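Local coordinates for protein alcohol dehydrogenase, zinc-containing (Streptococcus pneumoniae serotype 2, PDB 5YLN) that probably oxidises alcohols to aldehydes or ketones with NAD+ as a zinc-dependent alcohol dehydrogenase, and binds zinc ions, at residues 41-49 and 331-339; 319-329 and 346-354. All coordinates share one frame; numbering follows the deposited sequence.

Contact 1. Residues 41-49 and 331-339. With ZN (zinc ion), chain E.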
loop_
_atom_site.group_PDB
_atom_site.type_symbol
_atom_site.label_atom_id
_atom_site.label_comp_id
_atom_site.label_asym_id
_atom_site.label_seq_id
_atom_site.Cartn_x
_atom_site.Cartn_y
_atom_site.Cartn_z
ATOM N N ILE A 41 11.947 21.687 -17.674
ATOM C CA ILE A 41 10.726 22.063 -16.966
ATOM C C ILE A 41 9.988 20.788 -16.571
ATOM O O ILE A 41 9.918 19.827 -17.347
ATOM C CB ILE A 41 9.798 22.947 -17.832
ATOM C CG1 ILE A 41 10.568 24.056 -18.559
ATOM C CG2 ILE A 41 8.699 23.562 -16.986
ATOM C CD1 ILE A 41 9.772 24.673 -19.677
ATOM N N CYS A 42 9.419 20.794 -15.376
ATOM C CA CYS A 42 8.584 19.723 -14.863
ATOM C C CYS A 42 7.133 20.183 -14.842
ATOM O O CYS A 42 6.851 21.380 -14.746
ATOM C CB CYS A 42 9.034 19.333 -13.456
ATOM S SG CYS A 42 7.962 18.132 -12.671
ATOM N N GLY A 43 6.201 19.236 -14.945
ATOM C CA GLY A 43 4.799 19.598 -14.815
ATOM C C GLY A 43 4.505 20.376 -13.541
ATOM O O GLY A 43 3.685 21.299 -13.547
ATOM N N THR A 44 5.184 20.028 -12.436
ATOM C CA THR A 44 4.995 20.738 -11.170
ATOM C C THR A 44 5.307 22.228 -11.307
ATOM O O THR A 44 4.687 23.049 -10.631
ATOM C CB THR A 44 5.864 20.097 -10.071
ATOM O OG1 THR A 44 5.450 18.743 -9.820
ATOM C CG2 THR A 44 5.784 20.885 -8.776
ATOM N N ASP A 45 6.257 22.595 -12.178
ATOM C CA ASP A 45 6.554 24.010 -12.390
ATOM C C ASP A 45 5.346 24.733 -12.973
ATOM O O ASP A 45 5.036 25.867 -12.580
ATOM C CB ASP A 45 7.771 24.166 -13.312
ATOM C CG ASP A 45 9.056 23.550 -12.727
ATOM O OD1 ASP A 45 9.226 23.532 -11.484
ATOM O OD2 ASP A 45 9.901 23.079 -13.520
ATOM N N LEU A 46 4.665 24.099 -13.935
ATOM C CA LEU A 46 3.427 24.666 -14.470
ATOM C C LEU A 46 2.403 24.873 -13.363
ATOM O O LEU A 46 1.746 25.914 -13.294
ATOM C CB LEU A 46 2.861 23.749 -15.554
ATOM C CG LEU A 46 3.834 23.483 -16.701
ATOM C CD1 LEU A 46 3.172 22.663 -17.784
ATOM C CD2 LEU A 46 4.338 24.819 -17.230
ATOM N N HIS A 47 2.258 23.876 -12.486
ATOM C CA HIS A 47 1.337 23.986 -11.359
ATOM C C HIS A 47 1.712 25.143 -10.439
ATOM O O HIS A 47 0.831 25.863 -9.956
ATOM C CB HIS A 47 1.315 22.676 -10.564
ATOM C CG HIS A 47 0.605 21.554 -11.261
ATOM N ND1 HIS A 47 -0.747 21.580 -11.526
ATOM C CD2 HIS A 47 1.058 20.364 -11.728
ATOM C CE1 HIS A 47 -1.095 20.465 -12.143
ATOM N NE2 HIS A 47 -0.020 19.708 -12.275
ATOM N N ILE A 48 3.012 25.323 -10.160
ATOM C CA ILE A 48 3.433 26.433 -9.303
ATOM C C ILE A 48 2.986 27.764 -9.898
ATOM O O ILE A 48 2.433 28.620 -9.201
ATOM C CB ILE A 48 4.956 26.418 -9.082
ATOM C CG1 ILE A 48 5.390 25.251 -8.199
ATOM C CG2 ILE A 48 5.420 27.756 -8.478
ATOM C CD1 ILE A 48 6.854 24.944 -8.321
ATOM N N ILE A 49 3.230 27.957 -11.195
ATOM C CA ILE A 49 2.908 29.227 -11.850
ATOM C C ILE A 49 1.410 29.479 -11.823
ATOM O O ILE A 49 0.961 30.623 -11.668
ATOM C CB ILE A 49 3.452 29.236 -13.287
ATOM C CG1 ILE A 49 4.986 29.272 -13.262
ATOM C CG2 ILE A 49 2.878 30.411 -14.091
ATOM C CD1 ILE A 49 5.619 29.020 -14.612
ATOM N N LYS A 331 9.785 31.117 -24.020
ATOM C CA LYS A 331 9.322 30.279 -25.124
ATOM C C LYS A 331 9.272 28.811 -24.724
ATOM O O LYS A 331 8.385 28.075 -25.170
ATOM C CB LYS A 331 10.228 30.433 -26.341
ATOM C CG LYS A 331 10.077 31.718 -27.123
ATOM C CD LYS A 331 11.242 31.824 -28.087
ATOM C CE LYS A 331 11.247 33.140 -28.849
ATOM N NZ LYS A 331 10.403 33.050 -30.064
ATOM N N ALA A 332 10.242 28.360 -23.921
ATOM C CA ALA A 332 10.278 26.955 -23.515
ATOM C C ALA A 332 9.029 26.585 -22.718
ATOM O O ALA A 332 8.426 25.528 -22.934
ATOM C CB ALA A 332 11.544 26.664 -22.697
ATOM N N TYR A 333 8.635 27.449 -21.786
ATOM C CA TYR A 333 7.394 27.251 -21.042
ATOM C C TYR A 333 6.174 27.245 -21.955
ATOM O O TYR A 333 5.240 26.459 -21.749
ATOM C CB TYR A 333 7.253 28.342 -19.989
ATOM C CG TYR A 333 7.820 27.918 -18.663
ATOM C CD1 TYR A 333 9.173 28.084 -18.378
ATOM C CD2 TYR A 333 7.006 27.346 -17.695
ATOM C CE1 TYR A 333 9.702 27.691 -17.162
ATOM C CE2 TYR A 333 7.525 26.944 -16.468
ATOM C CZ TYR A 333 8.870 27.127 -16.209
ATOM O OH TYR A 333 9.393 26.742 -15.001
ATOM N N GLU A 334 6.146 28.126 -22.957
ATOM C CA GLU A 334 5.017 28.149 -23.884
ATOM C C GLU A 334 4.848 26.809 -24.592
ATOM O O GLU A 334 3.720 26.335 -24.775
ATOM C CB GLU A 334 5.201 29.265 -24.916
ATOM C CG GLU A 334 4.176 29.217 -26.035
ATOM C CD GLU A 334 2.756 29.523 -25.562
ATOM O OE1 GLU A 334 2.588 30.195 -24.514
ATOM O OE2 GLU A 334 1.808 29.087 -26.254
ATOM N N VAL A 335 5.961 26.185 -24.999
ATOM C CA VAL A 335 5.896 24.922 -25.733
ATOM C C VAL A 335 5.487 23.787 -24.804
ATOM O O VAL A 335 4.638 22.955 -25.143
ATOM C CB VAL A 335 7.253 24.631 -26.399
ATOM C CG1 VAL A 335 7.352 23.161 -26.793
ATOM C CG2 VAL A 335 7.497 25.571 -27.616
ATOM N N PHE A 336 6.092 23.742 -23.615
ATOM C CA PHE A 336 5.804 22.685 -22.653
ATOM C C PHE A 336 4.351 22.724 -22.177
ATOM O O PHE A 336 3.680 21.687 -22.123
ATOM C CB PHE A 336 6.764 22.798 -21.471
ATOM C CG PHE A 336 6.698 21.641 -20.520
ATOM C CD1 PHE A 336 7.010 20.356 -20.951
ATOM C CD2 PHE A 336 6.361 21.844 -19.198
ATOM C CE1 PHE A 336 6.952 19.282 -20.079
ATOM C CE2 PHE A 336 6.335 20.768 -18.301
ATOM C CZ PHE A 336 6.628 19.489 -18.748
ATOM N N SER A 337 3.846 23.911 -21.824
ATOM C CA SER A 337 2.464 24.024 -21.358
ATOM C C SER A 337 1.435 23.706 -22.441
ATOM O O SER A 337 0.266 23.502 -22.111
ATOM C CB SER A 337 2.190 25.430 -20.809
ATOM O OG SER A 337 2.074 26.376 -21.858
ATOM N N LYS A 338 1.831 23.679 -23.711
ATOM C CA LYS A 338 0.978 23.300 -24.833
ATOM C C LYS A 338 1.567 22.092 -25.557
ATOM O O LYS A 338 1.530 21.999 -26.790
ATOM C CB LYS A 338 0.802 24.465 -25.803
ATOM C CG LYS A 338 0.236 25.717 -25.176
ATOM C CD LYS A 338 -1.272 25.777 -25.361
ATOM C CE LYS A 338 -1.709 27.151 -25.870
ATOM N NZ LYS A 338 -1.358 28.202 -24.880
ATOM N N ALA A 339 2.106 21.156 -24.772
ATOM C CA ALA A 339 2.900 20.050 -25.294
ATOM C C ALA A 339 2.185 19.305 -26.415
ATOM O O ALA A 339 2.808 18.948 -27.423
ATOM C CB ALA A 339 3.257 19.105 -24.147
HETATM ZN ZN ZN E . 9.592 17.524 -10.837
#

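Contact 2. Residues 319-329 and 346-354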
loop_
_atom_site.group_PDB
_atom_site.type_symbol
_atom_site.label_atom_id
_atom_site.label_comp_id
_atom_site.label_asym_id
_atom_site.label_seq_id
_atom_site.Cartn_x
_atom_site.Cartn_y
_atom_site.Cartn_z
ATOM N N LEU A 319 13.117 11.094 -24.139
ATOM C CA LEU A 319 12.159 11.969 -23.472
ATOM C C LEU A 319 12.301 13.429 -23.893
ATOM O O LEU A 319 11.407 14.232 -23.607
ATOM C CB LEU A 319 12.318 11.859 -21.955
ATOM C CG LEU A 319 11.806 10.509 -21.417
ATOM C CD1 LEU A 319 12.304 10.243 -20.007
ATOM C CD2 LEU A 319 10.283 10.430 -21.463
ATOM N N VAL A 320 13.400 13.807 -24.542
ATOM C CA VAL A 320 13.662 15.210 -24.857
ATOM C C VAL A 320 13.327 15.457 -26.320
ATOM O O VAL A 320 13.865 14.791 -27.213
ATOM C CB VAL A 320 15.113 15.605 -24.545
ATOM C CG1 VAL A 320 15.392 17.035 -25.066
ATOM C CG2 VAL A 320 15.362 15.510 -23.039
ATOM N N THR A 321 12.453 16.438 -26.566
ATOM C CA THR A 321 11.916 16.696 -27.893
ATOM C C THR A 321 12.175 18.104 -28.413
ATOM O O THR A 321 12.121 18.300 -29.627
ATOM C CB THR A 321 10.398 16.447 -27.912
ATOM O OG1 THR A 321 9.776 17.281 -26.927
ATOM C CG2 THR A 321 10.075 14.967 -27.592
ATOM N N HIS A 322 12.434 19.081 -27.543
ATOM C CA HIS A 322 12.654 20.457 -27.960
ATOM C C HIS A 322 13.792 21.078 -27.163
ATOM O O HIS A 322 13.978 20.787 -25.976
ATOM C CB HIS A 322 11.395 21.294 -27.782
ATOM C CG HIS A 322 10.299 20.936 -28.735
ATOM N ND1 HIS A 322 9.502 19.822 -28.574
ATOM C CD2 HIS A 322 9.868 21.547 -29.861
ATOM C CE1 HIS A 322 8.621 19.771 -29.558
ATOM N NE2 HIS A 322 8.826 20.803 -30.355
ATOM N N TYR A 323 14.531 21.966 -27.824
ATOM C CA TYR A 323 15.747 22.554 -27.279
ATOM C C TYR A 323 15.564 24.066 -27.236
ATOM O O TYR A 323 15.033 24.649 -28.183
ATOM C CB TYR A 323 16.964 22.151 -28.129
ATOM C CG TYR A 323 17.130 20.633 -28.256
ATOM C CD1 TYR A 323 16.261 19.867 -29.040
ATOM C CD2 TYR A 323 18.153 19.964 -27.590
ATOM C CE1 TYR A 323 16.401 18.488 -29.134
ATOM C CE2 TYR A 323 18.292 18.582 -27.673
ATOM C CZ TYR A 323 17.418 17.857 -28.451
ATOM O OH TYR A 323 17.568 16.492 -28.543
ATOM N N PHE A 324 15.941 24.694 -26.121
ATOM C CA PHE A 324 15.872 26.145 -25.999
ATOM C C PHE A 324 17.101 26.664 -25.267
ATOM O O PHE A 324 17.777 25.942 -24.522
ATOM C CB PHE A 324 14.616 26.640 -25.244
ATOM C CG PHE A 324 13.312 26.179 -25.838
ATOM C CD1 PHE A 324 12.765 24.957 -25.467
ATOM C CD2 PHE A 324 12.617 26.973 -26.757
ATOM C CE1 PHE A 324 11.562 24.524 -26.001
ATOM C CE2 PHE A 324 11.401 26.544 -27.301
ATOM C CZ PHE A 324 10.883 25.303 -26.913
ATOM N N LYS A 325 17.356 27.947 -25.474
ATOM C CA LYS A 325 18.341 28.709 -24.733
ATOM C C LYS A 325 17.700 29.226 -23.457
ATOM O O LYS A 325 16.495 29.494 -23.413
ATOM C CB LYS A 325 18.868 29.881 -25.579
ATOM C CG LYS A 325 19.695 29.469 -26.809
ATOM C CD LYS A 325 20.185 30.681 -27.620
ATOM C CE LYS A 325 20.943 30.217 -28.878
ATOM N NZ LYS A 325 21.291 31.323 -29.850
ATOM N N LEU A 326 18.520 29.363 -22.410
ATOM C CA LEU A 326 18.024 29.893 -21.140
ATOM C C LEU A 326 17.366 31.260 -21.328
ATOM O O LEU A 326 16.298 31.526 -20.763
ATOM C CB LEU A 326 19.166 29.951 -20.112
ATOM C CG LEU A 326 18.949 30.551 -18.714
ATOM C CD1 LEU A 326 17.669 30.028 -18.050
ATOM C CD2 LEU A 326 20.167 30.271 -17.818
ATOM N N SER A 327 17.965 32.128 -22.145
ATOM C CA SER A 327 17.379 33.444 -22.374
ATOM C C SER A 327 16.041 33.354 -23.090
ATOM O O SER A 327 15.297 34.339 -23.119
ATOM C CB SER A 327 18.331 34.311 -23.186
ATOM O OG SER A 327 18.716 33.619 -24.351
ATOM N N GLU A 328 15.722 32.203 -23.676
ATOM C CA GLU A 328 14.424 31.995 -24.297
ATOM C C GLU A 328 13.548 31.070 -23.451
ATOM O O GLU A 328 12.686 30.369 -23.982
ATOM C CB GLU A 328 14.591 31.447 -25.715
ATOM C CG GLU A 328 15.442 32.327 -26.658
ATOM C CD GLU A 328 14.732 33.616 -27.128
ATOM O OE1 GLU A 328 13.582 33.864 -26.705
ATOM O OE2 GLU A 328 15.325 34.386 -27.927
ATOM N N ILE A 329 13.756 31.067 -22.130
ATOM C CA ILE A 329 13.004 30.168 -21.261
ATOM C C ILE A 329 11.499 30.436 -21.331
ATOM O O ILE A 329 10.701 29.498 -21.224
ATOM C CB ILE A 329 13.536 30.259 -19.820
ATOM C CG1 ILE A 329 12.847 29.223 -18.949
ATOM C CG2 ILE A 329 13.329 31.672 -19.270
ATOM C CD1 ILE A 329 13.717 28.642 -17.851
ATOM N N LYS A 346 9.342 16.376 -23.020
ATOM C CA LYS A 346 10.306 17.153 -22.208
ATOM C C LYS A 346 11.164 18.096 -23.061
ATOM O O LYS A 346 11.597 17.739 -24.158
ATOM C CB LYS A 346 11.262 16.250 -21.420
ATOM C CG LYS A 346 10.667 15.537 -20.204
ATOM C CD LYS A 346 10.239 16.538 -19.152
ATOM C CE LYS A 346 10.630 16.112 -17.787
ATOM N NZ LYS A 346 10.950 17.236 -16.853
ATOM N N VAL A 347 11.445 19.292 -22.537
ATOM C CA VAL A 347 12.307 20.245 -23.220
ATOM C C VAL A 347 13.642 20.284 -22.499
ATOM O O VAL A 347 13.745 19.984 -21.307
ATOM C CB VAL A 347 11.686 21.665 -23.303
ATOM C CG1 VAL A 347 10.216 21.594 -23.681
ATOM C CG2 VAL A 347 11.889 22.443 -22.001
ATOM N N ILE A 348 14.685 20.661 -23.232
ATOM C CA ILE A 348 15.985 20.906 -22.622
ATOM C C ILE A 348 16.342 22.373 -22.835
ATOM O O ILE A 348 16.127 22.934 -23.917
ATOM C CB ILE A 348 17.076 19.952 -23.162
ATOM C CG1 ILE A 348 18.321 20.006 -22.290
ATOM C CG2 ILE A 348 17.475 20.315 -24.530
ATOM C CD1 ILE A 348 18.395 18.884 -21.311
ATOM N N ILE A 349 16.844 23.002 -21.777
ATOM C CA ILE A 349 17.165 24.421 -21.766
ATOM C C ILE A 349 18.647 24.558 -21.452
ATOM O O ILE A 349 19.097 24.100 -20.399
ATOM C CB ILE A 349 16.312 25.185 -20.742
ATOM C CG1 ILE A 349 14.818 25.004 -21.047
ATOM C CG2 ILE A 349 16.678 26.665 -20.769
ATOM C CD1 ILE A 349 13.926 25.248 -19.853
ATOM N N GLU A 350 19.396 25.201 -22.351
ATOM C CA GLU A 350 20.848 25.296 -22.254
ATOM C C GLU A 350 21.268 26.709 -21.872
ATOM O O GLU A 350 20.778 27.681 -22.452
ATOM C CB GLU A 350 21.517 24.904 -23.573
ATOM C CG GLU A 350 23.009 24.707 -23.428
ATOM C CD GLU A 350 23.671 24.299 -24.720
ATOM O OE1 GLU A 350 22.982 24.243 -25.763
ATOM O OE2 GLU A 350 24.888 24.035 -24.688
ATOM N N ASN A 351 22.195 26.811 -20.923
ATOM C CA ASN A 351 22.661 28.098 -20.404
ATOM C C ASN A 351 23.564 28.757 -21.448
ATOM O O ASN A 351 24.764 28.478 -21.529
ATOM C CB ASN A 351 23.387 27.915 -19.075
ATOM C CG ASN A 351 23.852 29.236 -18.464
ATOM O OD1 ASN A 351 23.764 30.303 -19.097
ATOM N ND2 ASN A 351 24.354 29.172 -17.246
ATOM N N ASP A 352 22.983 29.653 -22.238
ATOM C CA ASP A 352 23.705 30.411 -23.247
ATOM C C ASP A 352 24.215 31.742 -22.713
ATOM O O ASP A 352 24.714 32.551 -23.494
ATOM C CB ASP A 352 22.807 30.665 -24.469
ATOM C CG ASP A 352 21.569 31.510 -24.127
ATOM O OD1 ASP A 352 21.072 31.378 -22.984
ATOM O OD2 ASP A 352 21.090 32.294 -24.991
ATOM N N ILE A 353 24.097 31.990 -21.411
ATOM C CA ILE A 353 24.399 33.296 -20.832
ATOM C C ILE A 353 25.725 33.288 -20.089
ATOM O O ILE A 353 26.526 34.207 -20.248
ATOM C CB ILE A 353 23.244 33.759 -19.909
ATOM C CG1 ILE A 353 21.932 33.885 -20.697
ATOM C CG2 ILE A 353 23.592 35.105 -19.238
ATOM C CD1 ILE A 353 20.702 34.203 -19.851
ATOM N N SER A 354 25.981 32.254 -19.294
ATOM C CA SER A 354 27.111 32.273 -18.380
ATOM C C SER A 354 28.433 32.017 -19.106
ATOM O O SER A 354 28.499 31.258 -20.077
ATOM C CB SER A 354 26.920 31.231 -17.280
ATOM O OG SER A 354 25.718 31.433 -16.545
#

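Contact 1. Residues 41-49 and 331-339
I41 crosses the Y333 ring at a slant, with CD1 and CG2 over one face: I41 CD1 stands 3.9 Å from the Y333 ring centroid, 18° off the ring normal, a CH-pi contact. I41 CG2 approaches Y333 CE2 to 3.6 Å. This branch stands anti to the backbone N of I41 and also touches F336 CD2. L46 straddles the two aromatics with its methyls, CD2 reaching Y333 CD2 at 3.7 Å and CD1 reaching F336 CD2 at 3.6 Å. D45 CB sits at the phenolic edge of Y333, whose OH is hydrogen-bonded to Q124. F336, its CG anti to the backbone N (chi1 -171°), reaches the start of helix 43-50, with I41 O over one face and G43 N at its edge. The two helical segments cross at -104°. In this zinc-containing dehydrogenase, the turn so packed carries a metal ligand: C42 SG binds the zinc ion at 2.5 Å, alongside H64. C42 and D45 form a capping box, in which C42 N donates to D45 OD2 at 3.0 Å from above the carboxylate plane, while C42 SG also accepts from T44 N at 3.4 Å, a capping bond at the first turn of the helix.

Contact 2. Residues 319-329 and 346-354
S327 OG donates to D352 OD2 at 2.8 Å, entering on the syn lone pair of the carboxylate. With chi1 at 53°, S327 OG lies between its own backbone N and carbonyl carbon, turned to D352. The other oxygen, D352 OD1, receives a weak bond from S327 N, so both carboxylate oxygens meet the 3-10 turn, and the aliphatic part of K325 passes across D352 at about a right angle. Upstream, strands 322-325 and 347-350 pair in parallel. I348 N bonds H322 O at 2.8 Å, F324 N returns to I348 O, E350 N meets F324 O, and L326 N closes the ladder on E350 O. T321 N and K346 O extend the pairing at the other end, at 2.9 Å. On the face shared by F324, V347 and I349, V347 CB meets the edge of the F324 ring, 3.9 Å from F324 CE1; A332 and V335 of helix 329-337 cover this phenyl group. I329 CD1 touches I349 CD1 at 3.9 Å. The two strands and the intervening helices form a beta-alpha-beta crossover, and strand 347-350 pairs on with strand 33-39 in the sheet of the GroES-like region. Successive main-chain bonds thus fix the register, while the D352 carboxylate ties down the turn that leads from strand 322-325 into the next helix.

How the contacts relate
From the N terminus the chain leaves strand 33-39, enters residues 41-49 of contact 1, completes the rest of the mixed sheet except its two C-terminal strands, and then runs through the six-stranded parallel sheet of the Rossmann-type region before residues 319-329 open contact 2. Helix 329-337 follows at once and closes contact 1, a loop with 281 residues between its segments; the chain then returns through residues 346-354 to close the much shorter loop of contact 2. The segments alternate, so the loops cross. The contacts touch where I41 meets I349 and where K346 NZ bonds I41 O. Together they tie the C-terminal crossover to the zinc-bearing turn and strand 33-39.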